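PDB 3VA6: Two-component system sensor histidine kinase from Bacteroides thetaiotaomicron, which probably transfers phosphate from ATP to a protein histidine in a phosphorelay controlling transcription, this chain being its extracellular part of beta-propellers and a beta-sandwich. Local coordinates for residues Q316-G321 and A358-M363; T421-E426 and F473-I478; P519-C524 and N559-M564. All coordinates share one frame; numbering follows the deposited sequence.

Interaction 1: Q316-G321 and A358-M363; sequences QITGTG and AIWYRM
Trp360, the large side chain on which Thr318 and Thr320 lean, is anchored at its polar end by a hydrogen bond from NE1 to the backbone O of Asn343. It sits on strand 359-361, the outermost strand of a four-stranded antiparallel beta-propeller blade that begins with strand 326-331. The loop 316-321 enters this blade from strand 310-313, which belongs to another blade of the propeller, so the contact lays the incoming connection against the rim of the blade it is about to start. Trp360 reaches that loop because its CG is anti to the backbone N (chi1 -166°), and the six-membered ring then lies beside the two threonines. Thr318 approaches the ring obliquely, with OG1 3.8 Å from CE3 of Trp360. Thr320 touches more loosely, its methyl CG2 4.2 Å from CZ3 of Trp360, at the exposed margin of the contact.

At the other end Ala358 turns its methyl toward the loop. Ile317 meets it with the branch CG2, at 3.9 Å from CB of Ala358, and the backbone O of Ile317 lies 3.6 Å from the same CB. Phe348, on the neighbouring strand 344-348, packs against both Ile317 and Ala358, so this end is backed by the neighbouring strand. The indole has a further neighbour in its own segment: the guanidinium of Arg362, which also forms a salt bridge with Asp322, the next residue of the same loop, covers one face of the ring, with CZ of Arg362 3.8 Å above the plane and over the centre of the Trp360 indole.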
ATOM      1  N   GLN A 316      -4.666  -0.063   7.808  1.00 94.75           N
ATOM      2  CA  GLN A 316      -5.204  -1.102   6.941  1.00 96.75           C
ATOM      3  C   GLN A 316      -5.607  -2.346   7.736  1.00 94.27           C
ATOM      4  O   GLN A 316      -6.491  -3.084   7.304  1.00 96.58           O
ATOM      5  CB  GLN A 316      -4.195  -1.483   5.853  1.00 97.13           C
ATOM      6  CG  GLN A 316      -4.810  -2.265   4.702  1.00100.83           C
ATOM      7  CD  GLN A 316      -3.810  -2.598   3.619  1.00101.80           C
ATOM      8  OE1 GLN A 316      -3.258  -1.711   2.974  1.00103.67           O
ATOM      9  NE2 GLN A 316      -3.577  -3.885   3.409  1.00100.94           N
ATOM     10  N   ILE A 317      -4.965  -2.575   8.887  1.00 90.02           N
ATOM     11  CA  ILE A 317      -5.266  -3.727   9.738  1.00 87.77           C
ATOM     12  C   ILE A 317      -6.374  -3.411  10.748  1.00 88.37           C
ATOM     13  O   ILE A 317      -7.252  -4.239  10.990  1.00 89.20           O
ATOM     14  CB  ILE A 317      -4.003  -4.226  10.458  1.00 83.47           C
ATOM     15  CG1 ILE A 317      -2.970  -4.723   9.448  1.00 83.37           C
ATOM     16  CG2 ILE A 317      -4.329  -5.355  11.422  1.00 81.52           C
ATOM     17  CD1 ILE A 317      -3.402  -5.949   8.677  1.00 85.10           C
ATOM     18  N   THR A 318      -6.306  -2.222  11.345  1.00 88.25           N
ATOM     19  CA  THR A 318      -7.429  -1.607  12.070  1.00 90.24           C
ATOM     20  C   THR A 318      -7.287  -0.130  11.826  1.00 92.17           C
ATOM     21  O   THR A 318      -6.255   0.465  12.198  1.00 89.95           O
ATOM     22  CB  THR A 318      -7.324  -1.653  13.585  1.00 87.55           C
ATOM     23  OG1 THR A 318      -5.961  -1.395  13.971  1.00 84.23           O
ATOM     24  CG2 THR A 318      -7.871  -2.971  14.175  1.00 86.62           C
ATOM     25  N   GLY A 319      -8.299   0.472  11.229  1.00 96.61           N
ATOM     26  CA  GLY A 319      -8.239   1.895  10.938  1.00 99.19           C
ATOM     27  C   GLY A 319      -9.424   2.558  11.573  1.00102.33           C
ATOM     28  O   GLY A 319     -10.516   2.398  11.039  1.00106.18           O
ATOM     29  N   THR A 320      -9.295   3.264  12.708  1.00101.31           N
ATOM     30  CA  THR A 320      -8.097   3.476  13.577  1.00 97.17           C
ATOM     31  C   THR A 320      -6.814   3.994  12.944  1.00 95.88           C
ATOM     32  O   THR A 320      -6.096   3.275  12.269  1.00 93.95           O
ATOM     33  CB  THR A 320      -7.759   2.247  14.450  1.00 92.95           C
ATOM     34  OG1 THR A 320      -8.933   1.437  14.625  1.00 94.42           O
ATOM     35  CG2 THR A 320      -7.230   2.692  15.818  1.00 90.81           C
ATOM     36  N   GLY A 321      -6.513   5.253  13.221  1.00 97.23           N
ATOM     37  CA  GLY A 321      -5.291   5.874  12.735  1.00 96.45           C
ATOM     38  C   GLY A 321      -4.233   5.960  13.815  1.00 92.82           C
ATOM     39  O   GLY A 321      -3.291   6.734  13.690  1.00 92.78           O
ATOM     40  N   ALA A 358      -8.838  -7.652  13.872  1.00 86.17           N
ATOM     41  CA  ALA A 358      -7.764  -7.207  14.711  1.00 82.66           C
ATOM     42  C   ALA A 358      -8.265  -6.843  16.101  1.00 82.39           C
ATOM     43  O   ALA A 358      -9.389  -6.361  16.265  1.00 85.24           O
ATOM     44  CB  ALA A 358      -7.055  -6.028  14.066  1.00 82.50           C
ATOM     45  N   ILE A 359      -7.429  -7.143  17.093  1.00 79.39           N
ATOM     46  CA  ILE A 359      -7.617  -6.680  18.457  1.00 79.02           C
ATOM     47  C   ILE A 359      -6.332  -6.021  18.887  1.00 76.36           C
ATOM     48  O   ILE A 359      -5.275  -6.584  18.696  1.00 74.09           O
ATOM     49  CB  ILE A 359      -7.894  -7.814  19.452  1.00 78.61           C
ATOM     50  CG1 ILE A 359      -9.147  -8.590  19.070  1.00 81.49           C
ATOM     51  CG2 ILE A 359      -8.069  -7.250  20.863  1.00 78.75           C
ATOM     52  CD1 ILE A 359      -9.322  -9.848  19.914  1.00 81.26           C
ATOM     53  N   TRP A 360      -6.447  -4.842  19.492  1.00 77.07           N
ATOM     54  CA  TRP A 360      -5.309  -4.043  19.902  1.00 75.23           C
ATOM     55  C   TRP A 360      -5.300  -3.879  21.389  1.00 75.03           C
ATOM     56  O   TRP A 360      -6.061  -3.063  21.933  1.00 77.24           O
ATOM     57  CB  TRP A 360      -5.390  -2.682  19.230  1.00 76.89           C
ATOM     58  CG  TRP A 360      -4.122  -1.875  19.294  1.00 75.30           C
ATOM     59  CD1 TRP A 360      -3.100  -1.946  20.240  1.00 73.15           C
ATOM     60  CD2 TRP A 360      -3.710  -0.824  18.368  1.00 76.22           C
ATOM     61  NE1 TRP A 360      -2.111  -1.049  19.954  1.00 72.66           N
ATOM     62  CE2 TRP A 360      -2.413  -0.346  18.845  1.00 74.39           C
ATOM     63  CE3 TRP A 360      -4.253  -0.271  17.233  1.00 78.67           C
ATOM     64  CZ2 TRP A 360      -1.713   0.647  18.192  1.00 74.95           C
ATOM     65  CZ3 TRP A 360      -3.543   0.730  16.580  1.00 79.25           C
ATOM     66  CH2 TRP A 360      -2.297   1.179  17.050  1.00 77.38           C
ATOM     67  N   TYR A 361      -4.418  -4.630  22.053  1.00 72.81           N
ATOM     68  CA  TYR A 361      -4.277  -4.597  23.510  1.00 72.82           C
ATOM     69  C   TYR A 361      -3.359  -3.473  23.939  1.00 72.33           C
ATOM     70  O   TYR A 361      -2.243  -3.366  23.439  1.00 70.56           O
ATOM     71  CB  TYR A 361      -3.683  -5.906  24.015  1.00 71.17           C
ATOM     72  CG  TYR A 361      -4.577  -7.079  23.795  1.00 72.02           C
ATOM     73  CD1 TYR A 361      -4.580  -7.745  22.573  1.00 71.52           C
ATOM     74  CD2 TYR A 361      -5.445  -7.511  24.791  1.00 73.79           C
ATOM     75  CE1 TYR A 361      -5.418  -8.824  22.352  1.00 72.72           C
ATOM     76  CE2 TYR A 361      -6.285  -8.595  24.580  1.00 74.94           C
ATOM     77  CZ  TYR A 361      -6.263  -9.248  23.356  1.00 74.37           C
ATOM     78  OH  TYR A 361      -7.068 -10.328  23.106  1.00 75.83           O
ATOM     79  N   ARG A 362      -3.812  -2.640  24.868  1.00 74.26           N
ATOM     80  CA  ARG A 362      -2.964  -1.553  25.365  1.00 74.31           C
ATOM     81  C   ARG A 362      -3.458  -0.955  26.674  1.00 76.76           C
ATOM     82  O   ARG A 362      -4.614  -1.091  27.037  1.00 78.89           O
ATOM     83  CB  ARG A 362      -2.823  -0.457  24.307  1.00 74.81           C
ATOM     84  CG  ARG A 362      -4.124   0.253  23.975  1.00 77.79           C
ATOM     85  CD  ARG A 362      -4.417   0.193  22.486  1.00 77.87           C
ATOM     86  NE  ARG A 362      -3.823   1.294  21.714  1.00 78.31           N
ATOM     87  CZ  ARG A 362      -4.498   2.077  20.865  1.00 80.84           C
ATOM     88  NH1 ARG A 362      -5.808   1.899  20.638  1.00 83.24           N
ATOM     89  NH2 ARG A 362      -3.864   3.054  20.228  1.00 81.41           N
ATOM     90  N   MET A 363      -2.543  -0.301  27.379  1.00 76.78           N
ATOM     91  CA  MET A 363      -2.839   0.414  28.617  1.00 79.52           C
ATOM     92  C   MET A 363      -4.067   1.311  28.443  1.00 82.64           C
ATOM     93  O   MET A 363      -4.093   2.169  27.552  1.00 83.08           O
ATOM     94  CB  MET A 363      -1.614   1.266  28.983  1.00 79.41           C
ATOM     95  CG  MET A 363      -1.719   2.193  30.183  1.00 82.62           C
ATOM     96  SD  MET A 363      -1.121   1.422  31.695  1.00 83.08           S
ATOM     97  CE  MET A 363      -2.679   0.826  32.400  1.00 85.61           C
TER

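Interaction 2: T421-E426 and F473-I478; sequences TYYIFE and FINQII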
ATOM      1  N   THR A 421      10.530  -6.319  32.011  1.00 73.68           N
ATOM      2  CA  THR A 421      10.941  -7.584  31.437  1.00 72.74           C
ATOM      3  C   THR A 421      11.283  -7.390  29.984  1.00 70.56           C
ATOM      4  O   THR A 421      10.489  -6.874  29.214  1.00 68.88           O
ATOM      5  CB  THR A 421       9.854  -8.658  31.600  1.00 72.31           C
ATOM      6  OG1 THR A 421       9.791  -9.023  32.979  1.00 74.99           O
ATOM      7  CG2 THR A 421      10.185  -9.874  30.786  1.00 71.30           C
ATOM      8  N   TYR A 422      12.466  -7.876  29.627  1.00 71.06           N
ATOM      9  CA  TYR A 422      13.056  -7.658  28.319  1.00 69.80           C
ATOM     10  C   TYR A 422      13.002  -8.888  27.448  1.00 68.81           C
ATOM     11  O   TYR A 422      12.896  -8.785  26.240  1.00 67.42           O
ATOM     12  CB  TYR A 422      14.503  -7.185  28.481  1.00 71.69           C
ATOM     13  CG  TYR A 422      14.600  -5.685  28.646  1.00 72.20           C
ATOM     14  CD1 TYR A 422      14.011  -5.040  29.731  1.00 73.25           C
ATOM     15  CD2 TYR A 422      15.240  -4.901  27.695  1.00 71.98           C
ATOM     16  CE1 TYR A 422      14.078  -3.658  29.860  1.00 74.09           C
ATOM     17  CE2 TYR A 422      15.316  -3.532  27.826  1.00 72.77           C
ATOM     18  CZ  TYR A 422      14.740  -2.913  28.901  1.00 73.81           C
ATOM     19  OH  TYR A 422      14.812  -1.553  29.001  1.00 74.95           O
ATOM     20  N   TYR A 423      13.063 -10.059  28.051  1.00 69.91           N
ATOM     21  CA  TYR A 423      13.131 -11.286  27.278  1.00 69.60           C
ATOM     22  C   TYR A 423      12.672 -12.482  28.111  1.00 70.77           C
ATOM     23  O   TYR A 423      12.811 -12.479  29.334  1.00 72.59           O
ATOM     24  CB  TYR A 423      14.564 -11.487  26.774  1.00 70.93           C
ATOM     25  CG  TYR A 423      14.680 -12.087  25.387  1.00 70.17           C
ATOM     26  CD1 TYR A 423      14.576 -11.289  24.248  1.00 68.75           C
ATOM     27  CD2 TYR A 423      14.932 -13.444  25.218  1.00 71.41           C
ATOM     28  CE1 TYR A 423      14.707 -11.823  22.976  1.00 68.60           C
ATOM     29  CE2 TYR A 423      15.067 -13.992  23.950  1.00 71.24           C
ATOM     30  CZ  TYR A 423      14.960 -13.171  22.828  1.00 69.85           C
ATOM     31  OH  TYR A 423      15.075 -13.731  21.572  1.00 70.17           O
ATOM     32  N   ILE A 424      12.153 -13.487  27.415  1.00 70.13           N
ATOM     33  CA  ILE A 424      11.553 -14.632  28.036  1.00 71.23           C
ATOM     34  C   ILE A 424      11.669 -15.872  27.146  1.00 71.58           C
ATOM     35  O   ILE A 424      11.504 -15.774  25.929  1.00 70.15           O
ATOM     36  CB  ILE A 424      10.060 -14.358  28.296  1.00 70.05           C
ATOM     37  CG1 ILE A 424       9.409 -15.531  29.046  1.00 71.66           C
ATOM     38  CG2 ILE A 424       9.339 -14.100  26.988  1.00 67.87           C
ATOM     39  CD1 ILE A 424       7.934 -15.332  29.324  1.00 71.03           C
ATOM     40  N   PHE A 425      11.951 -17.029  27.770  1.00 73.93           N
ATOM     41  CA  PHE A 425      11.800 -18.345  27.120  1.00 74.80           C
ATOM     42  C   PHE A 425      11.657 -19.474  28.125  1.00 77.48           C
ATOM     43  O   PHE A 425      11.997 -19.309  29.285  1.00 79.14           O
ATOM     44  CB  PHE A 425      12.979 -18.650  26.184  1.00 75.69           C
ATOM     45  CG  PHE A 425      14.254 -19.017  26.902  1.00 78.67           C
ATOM     46  CD1 PHE A 425      15.201 -18.047  27.210  1.00 78.97           C
ATOM     47  CD2 PHE A 425      14.511 -20.330  27.255  1.00 81.60           C
ATOM     48  CE1 PHE A 425      16.373 -18.385  27.873  1.00 82.22           C
ATOM     49  CE2 PHE A 425      15.683 -20.674  27.917  1.00 84.88           C
ATOM     50  CZ  PHE A 425      16.613 -19.704  28.228  1.00 85.23           C
ATOM     51  N   GLU A 426      11.166 -20.624  27.664  1.00 78.31           N
ATOM     52  CA  GLU A 426      11.068 -21.812  28.499  1.00 81.34           C
ATOM     53  C   GLU A 426      12.153 -22.818  28.155  1.00 84.09           C
ATOM     54  O   GLU A 426      12.415 -23.068  26.977  1.00 83.61           O
ATOM     55  CB  GLU A 426       9.713 -22.494  28.336  1.00 81.15           C
ATOM     56  CG  GLU A 426       9.486 -23.601  29.352  1.00 84.50           C
ATOM     57  CD  GLU A 426       8.293 -24.470  29.033  1.00 85.00           C
ATOM     58  OE1 GLU A 426       8.258 -25.617  29.538  1.00 88.23           O
ATOM     59  OE2 GLU A 426       7.384 -24.011  28.312  1.00 82.58           O
ATOM     60  N   PHE A 473      21.433  -5.467  33.882  1.00 94.35           N
ATOM     61  CA  PHE A 473      20.756  -4.708  32.858  1.00 90.60           C
ATOM     62  C   PHE A 473      20.889  -5.558  31.581  1.00 88.12           C
ATOM     63  O   PHE A 473      21.741  -5.313  30.720  1.00 88.48           O
ATOM     64  CB  PHE A 473      21.449  -3.334  32.748  1.00 92.35           C
ATOM     65  CG  PHE A 473      22.482  -3.074  33.838  1.00 97.40           C
ATOM     66  CD1 PHE A 473      22.147  -2.335  34.975  1.00 99.73           C
ATOM     67  CD2 PHE A 473      23.806  -3.561  33.730  1.00100.36           C
ATOM     68  CE1 PHE A 473      23.103  -2.083  35.979  1.00104.90           C
ATOM     69  CE2 PHE A 473      24.757  -3.309  34.731  1.00105.52           C
ATOM     70  CZ  PHE A 473      24.404  -2.573  35.859  1.00107.81           C
ATOM     71  N   ILE A 474      20.051  -6.583  31.477  1.00 86.04           N
ATOM     72  CA  ILE A 474      20.281  -7.614  30.468  1.00 84.77           C
ATOM     73  C   ILE A 474      19.115  -7.732  29.469  1.00 80.69           C
ATOM     74  O   ILE A 474      17.942  -7.967  29.853  1.00 79.10           O
ATOM     75  CB  ILE A 474      20.651  -8.981  31.116  1.00 87.11           C
ATOM     76  CG1 ILE A 474      19.480  -9.584  31.906  1.00 86.29           C
ATOM     77  CG2 ILE A 474      21.873  -8.813  32.024  1.00 91.73           C
ATOM     78  CD1 ILE A 474      19.362  -9.047  33.308  1.00 88.81           C
ATOM     79  N   ASN A 475      19.446  -7.565  28.183  1.00 79.45           N
ATOM     80  CA  ASN A 475      18.432  -7.639  27.142  1.00 76.18           C
ATOM     81  C   ASN A 475      18.087  -9.097  26.857  1.00 75.56           C
ATOM     82  O   ASN A 475      17.403  -9.717  27.650  1.00 75.48           O
ATOM     83  CB  ASN A 475      18.815  -6.869  25.872  1.00 75.48           C
ATOM     84  CG  ASN A 475      17.650  -6.768  24.887  1.00 72.55           C
ATOM     85  OD1 ASN A 475      16.587  -7.430  25.046  1.00 70.97           O
ATOM     86  ND2 ASN A 475      17.848  -5.976  23.840  1.00 72.20           N
ATOM     87  N   GLN A 476      18.571  -9.651  25.756  1.00 75.55           N
ATOM     88  CA  GLN A 476      18.251 -11.026  25.410  1.00 75.32           C
ATOM     89  C   GLN A 476      18.923 -12.047  26.341  1.00 78.18           C
ATOM     90  O   GLN A 476      20.021 -11.806  26.857  1.00 80.86           O
ATOM     91  CB  GLN A 476      18.644 -11.271  23.944  1.00 75.15           C
ATOM     92  CG  GLN A 476      17.728 -10.540  22.939  1.00 72.51           C
ATOM     93  CD  GLN A 476      18.460  -9.690  21.894  1.00 73.08           C
ATOM     94  OE1 GLN A 476      19.500  -9.116  22.182  1.00 74.93           O
ATOM     95  NE2 GLN A 476      17.906  -9.604  20.691  1.00 71.87           N
ATOM     96  N   ILE A 477      18.239 -13.171  26.567  1.00 77.96           N
ATOM     97  CA  ILE A 477      18.857 -14.395  27.120  1.00 80.97           C
ATOM     98  C   ILE A 477      18.446 -15.552  26.214  1.00 80.47           C
ATOM     99  O   ILE A 477      17.258 -15.746  25.963  1.00 78.17           O
ATOM    100  CB  ILE A 477      18.471 -14.691  28.596  1.00 82.37           C
ATOM    101  CG1 ILE A 477      16.948 -14.729  28.786  1.00 79.76           C
ATOM    102  CG2 ILE A 477      19.077 -13.646  29.520  1.00 83.94           C
ATOM    103  CD1 ILE A 477      16.482 -14.960  30.207  1.00 81.35           C
ATOM    104  N   ILE A 478      19.433 -16.301  25.720  1.00 83.01           N
ATOM    105  CA  ILE A 478      19.241 -17.260  24.624  1.00 83.02           C
ATOM    106  C   ILE A 478      19.877 -18.613  24.943  1.00 86.75           C
ATOM    107  O   ILE A 478      21.009 -18.672  25.435  1.00 89.93           O
ATOM    108  CB  ILE A 478      19.872 -16.739  23.312  1.00 82.87           C
ATOM    109  CG1 ILE A 478      19.240 -15.409  22.886  1.00 79.59           C
ATOM    110  CG2 ILE A 478      19.717 -17.772  22.196  1.00 83.59           C
ATOM    111  CD1 ILE A 478      18.132 -15.563  21.861  1.00 77.22           C
TER
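Tyr423 lays one ring face over Gln476, and around this pair the contact is densest. The two strands, 421-426 and 474-478, run nearly parallel, 6° apart, and are the first strands of successive propeller blades, so they meet through side chains instead of pairing as one sheet. CA of Gln476 makes a CH-pi contact, 4.0 Å from the centroid of the Tyr423 ring. Gln476 also puts CG over that face: its chi1 of -71° sets CG beside the backbone N, and the bend at chi2 then carries the amide onward, its plane steeply inclined to the ring. Farther along, CD1 of Ile478 lies 3.6 Å from OH of Tyr423. The carbonyl O of Ile477 fits between two rings, 3.4 Å from CD2 of Tyr423 and 3.3 Å from CD1 of Phe425. Phe425 closes this buried end, where its CE1 rests 3.8 Å from CG1 of Ile477.

The other end is looser and partly open to solvent. Tyr422 meets Asn475 at about a right angle, OD1 of Asn475 standing in the ring plane at its edge, 3.9 Å from CD2 of Tyr422. Here the ring has a cation-pi partner in Arg376, and the backbone O of Asn475 accepts a hydrogen bond from OG of Ser435, a residue of strand 431-436 in the blade of Tyr422.

Phe425 stacks on Trp433 of strand 431-436 in its own blade, and Tyr423 on His377 of strand 375-380 in the preceding blade, while on the far flank Gln476 and Ile478 pack onto strand 521-524 of the following blade.

Interaction 3: P519-C524 and N559-M564; sequences PNYLLC and NEILSM
Tyr521 and Met564 are brought face to chain by their torsions: CG of Tyr521 is anti to the backbone N (chi1 -151°), which throws the ring across to strand 561-564, and Met564 bends at chi3 (-49°), folding its methyl back against that ring. The strands are the first of two successive beta-propeller blades, running almost parallel with their axes 7.8 Å apart, and side chains fill the space between them. Met564 occupies one face of the phenol ring. Its backbone N stands 3.5 Å above the plane of the Tyr521 ring, offset toward the rim, while CG makes a CH-pi contact 4.0 Å from the ring centroid. The thioether completes a Met-aromatic contact in which SD approaches obliquely, and CE reaches to 3.5 Å from CD1 of Tyr521. The opposite face of the ring is met by the amide of Gln476, from the preceding blade, so the tyrosine is packed between its two neighbours. An alanine in place of Tyr521 is likely to open a gap between these blades, leaving the thioether of Met564 and the amide of Gln476 without the ring between them.

Leu523 supports the same methionine from farther along, its CD2 3.6 Å from CB of Met564. On the same side of the ring as Met564, CG2 of Ile561 touches CB of Tyr521. Both strands carry a classic beta bulge: Asn520 and Tyr521 both face Gly533, and Leu562 and Ser563 both face Ser574. The bulge residue Asn520 supplies a polar tie, a weak hydrogen bond from ND2 to the backbone O of Ile561, 3.3 Å long and bent to 144° at the hydrogen.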
ATOM      1  N   PRO A 519      28.471  -5.187  22.578  1.00 98.05           N
ATOM      2  CA  PRO A 519      27.358  -5.925  21.950  1.00 94.24           C
ATOM      3  C   PRO A 519      25.990  -5.408  22.332  1.00 90.23           C
ATOM      4  O   PRO A 519      25.791  -5.036  23.476  1.00 90.27           O
ATOM      5  CB  PRO A 519      27.531  -7.344  22.487  1.00 95.30           C
ATOM      6  CG  PRO A 519      28.248  -7.185  23.783  1.00 98.35           C
ATOM      7  CD  PRO A 519      29.137  -5.981  23.632  1.00100.98           C
ATOM      8  N   ASN A 520      25.059  -5.403  21.371  1.00 87.26           N
ATOM      9  CA  ASN A 520      23.646  -5.057  21.624  1.00 83.60           C
ATOM     10  C   ASN A 520      22.588  -5.942  20.921  1.00 80.81           C
ATOM     11  O   ASN A 520      21.425  -5.552  20.853  1.00 78.13           O
ATOM     12  CB  ASN A 520      23.388  -3.609  21.213  1.00 83.12           C
ATOM     13  CG  ASN A 520      23.252  -3.466  19.722  1.00 82.70           C
ATOM     14  OD1 ASN A 520      23.976  -4.111  18.963  1.00 84.42           O
ATOM     15  ND2 ASN A 520      22.285  -2.673  19.292  1.00 80.75           N
ATOM     16  N   TYR A 521      22.971  -7.098  20.385  1.00 81.79           N
ATOM     17  CA  TYR A 521      21.985  -8.043  19.850  1.00 79.64           C
ATOM     18  C   TYR A 521      22.464  -9.501  19.896  1.00 81.35           C
ATOM     19  O   TYR A 521      23.647  -9.778  19.744  1.00 84.48           O
ATOM     20  CB  TYR A 521      21.568  -7.675  18.432  1.00 78.84           C
ATOM     21  CG  TYR A 521      20.146  -8.106  18.094  1.00 76.02           C
ATOM     22  CD1 TYR A 521      19.855  -9.423  17.743  1.00 76.03           C
ATOM     23  CD2 TYR A 521      19.091  -7.207  18.139  1.00 73.79           C
ATOM     24  CE1 TYR A 521      18.560  -9.825  17.439  1.00 73.88           C
ATOM     25  CE2 TYR A 521      17.795  -7.604  17.832  1.00 71.70           C
ATOM     26  CZ  TYR A 521      17.541  -8.914  17.479  1.00 71.75           C
ATOM     27  OH  TYR A 521      16.278  -9.339  17.165  1.00 70.11           O
ATOM     28  N   LEU A 522      21.537 -10.426  20.146  1.00 79.64           N
ATOM     29  CA  LEU A 522      21.858 -11.851  20.231  1.00 81.37           C
ATOM     30  C   LEU A 522      20.773 -12.735  19.647  1.00 79.63           C
ATOM     31  O   LEU A 522      19.593 -12.554  19.944  1.00 76.92           O
ATOM     32  CB  LEU A 522      22.085 -12.257  21.690  1.00 82.44           C
ATOM     33  CG  LEU A 522      23.124 -13.367  21.817  1.00 86.15           C
ATOM     34  CD1 LEU A 522      22.488 -14.686  22.245  1.00 86.07           C
ATOM     35  CD2 LEU A 522      23.934 -13.526  20.526  1.00 88.26           C
ATOM     36  N   LEU A 523      21.169 -13.678  18.806  1.00 81.58           N
ATOM     37  CA  LEU A 523      20.240 -14.712  18.381  1.00 80.74           C
ATOM     38  C   LEU A 523      20.975 -16.013  18.104  1.00 84.10           C
ATOM     39  O   LEU A 523      22.161 -15.997  17.788  1.00 87.06           O
ATOM     40  CB  LEU A 523      19.402 -14.268  17.172  1.00 79.03           C
ATOM     41  CG  LEU A 523      20.028 -14.097  15.783  1.00 81.07           C
ATOM     42  CD1 LEU A 523      20.362 -15.445  15.166  1.00 83.86           C
ATOM     43  CD2 LEU A 523      19.065 -13.343  14.879  1.00 79.16           C
ATOM     44  N   CYS A 524      20.265 -17.128  18.278  1.00 83.97           N
ATOM     45  CA  CYS A 524      20.762 -18.450  17.920  1.00 87.30           C
ATOM     46  C   CYS A 524      20.072 -18.884  16.635  1.00 87.15           C
ATOM     47  O   CYS A 524      18.883 -18.620  16.453  1.00 84.31           O
ATOM     48  CB  CYS A 524      20.466 -19.448  19.055  1.00 87.95           C
ATOM     49  SG  CYS A 524      21.174 -21.091  18.805  1.00 92.81           S
ATOM     50  N   ASN A 559      26.016   3.669  12.057  1.00100.08           N
ATOM     51  CA  ASN A 559      25.153   2.476  12.245  1.00 96.32           C
ATOM     52  C   ASN A 559      23.956   2.883  13.117  1.00 92.79           C
ATOM     53  O   ASN A 559      23.680   4.100  13.168  1.00 93.56           O
ATOM     54  CB  ASN A 559      25.943   1.262  12.762  1.00 96.58           C
ATOM     55  CG  ASN A 559      26.024   0.167  11.723  1.00 97.27           C
ATOM     56  OD1 ASN A 559      25.035  -0.156  11.069  1.00 95.41           O
ATOM     57  ND2 ASN A 559      27.200  -0.394  11.550  1.00100.41           N
ATOM     58  N   GLU A 560      23.244   1.985  13.835  1.00 89.43           N
ATOM     59  CA  GLU A 560      23.647   0.618  14.269  1.00 88.67           C
ATOM     60  C   GLU A 560      22.570  -0.449  14.068  1.00 85.62           C
ATOM     61  O   GLU A 560      21.666  -0.264  13.270  1.00 84.70           O
ATOM     62  CB  GLU A 560      24.118   0.618  15.749  1.00 88.56           C
ATOM     63  CG  GLU A 560      24.024   1.958  16.495  1.00 89.07           C
ATOM     64  CD  GLU A 560      22.627   2.300  16.998  1.00 85.95           C
ATOM     65  OE1 GLU A 560      21.733   1.425  16.977  1.00 83.17           O
ATOM     66  OE2 GLU A 560      22.436   3.453  17.442  1.00 86.66           O
ATOM     67  N   ILE A 561      22.705  -1.569  14.781  1.00 84.54           N
ATOM     68  CA  ILE A 561      21.848  -2.741  14.602  1.00 82.26           C
ATOM     69  C   ILE A 561      20.496  -2.664  15.338  1.00 78.89           C
ATOM     70  O   ILE A 561      20.421  -2.839  16.570  1.00 77.78           O
ATOM     71  CB  ILE A 561      22.564  -4.022  15.087  1.00 83.00           C
ATOM     72  CG1 ILE A 561      23.824  -4.264  14.253  1.00 86.70           C
ATOM     73  CG2 ILE A 561      21.628  -5.234  15.052  1.00 80.77           C
ATOM     74  CD1 ILE A 561      24.368  -5.669  14.412  1.00 87.84           C
ATOM     75  N   LEU A 562      19.443  -2.452  14.549  1.00 77.75           N
ATOM     76  CA  LEU A 562      18.107  -2.359  15.057  1.00 75.10           C
ATOM     77  C   LEU A 562      17.494  -3.744  15.268  1.00 73.35           C
ATOM     78  O   LEU A 562      16.757  -3.965  16.263  1.00 71.41           O
ATOM     79  CB  LEU A 562      17.253  -1.545  14.101  1.00 75.27           C
ATOM     80  CG  LEU A 562      17.677  -0.098  13.941  1.00 77.13           C
ATOM     81  CD1 LEU A 562      17.002   0.500  12.715  1.00 78.21           C
ATOM     82  CD2 LEU A 562      17.326   0.685  15.193  1.00 76.11           C
ATOM     83  N   SER A 563      17.774  -4.680  14.352  1.00 74.37           N
ATOM     84  CA  SER A 563      17.139  -6.012  14.421  1.00 73.13           C
ATOM     85  C   SER A 563      17.815  -7.089  13.566  1.00 75.12           C
ATOM     86  O   SER A 563      18.377  -6.791  12.516  1.00 77.34           O
ATOM     87  CB  SER A 563      15.673  -5.896  14.027  1.00 71.56           C
ATOM     88  OG  SER A 563      15.108  -7.162  13.813  1.00 71.07           O
ATOM     89  N   MET A 564      17.777  -8.333  14.040  1.00 74.74           N
ATOM     90  CA  MET A 564      18.347  -9.474  13.313  1.00 76.91           C
ATOM     91  C   MET A 564      17.369 -10.646  13.328  1.00 75.84           C
ATOM     92  O   MET A 564      16.757 -10.914  14.354  1.00 73.86           O
ATOM     93  CB  MET A 564      19.666  -9.944  13.956  1.00 78.81           C
ATOM     94  CG  MET A 564      20.675  -8.848  14.304  1.00 79.98           C
ATOM     95  SD  MET A 564      22.388  -9.423  14.449  1.00 83.89           S
ATOM     96  CE  MET A 564      22.100 -10.839  15.523  1.00 83.08           C
TER

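From the N terminus the three contacts follow in series, none nested in or crossing another. Interaction 1 comes first: it closes the loop of 36 residues that holds most of one blade, tying the entering connection to that blade's last strand. Interaction 2 then spans 46 residues and joins the first strands of two successive blades; interaction 3 does the same across 34 residues for the next pair. Interaction 1 stands apart, its centre about 27 Å from that of interaction 2. Interactions 2 and 3, with centres 14 Å apart, meet through strands 474-479 and 521-524, where Gln476 OE1 lies 3.2 Å from Leu522 N, a probable hydrogen bond, so four consecutive blades are packed in a row.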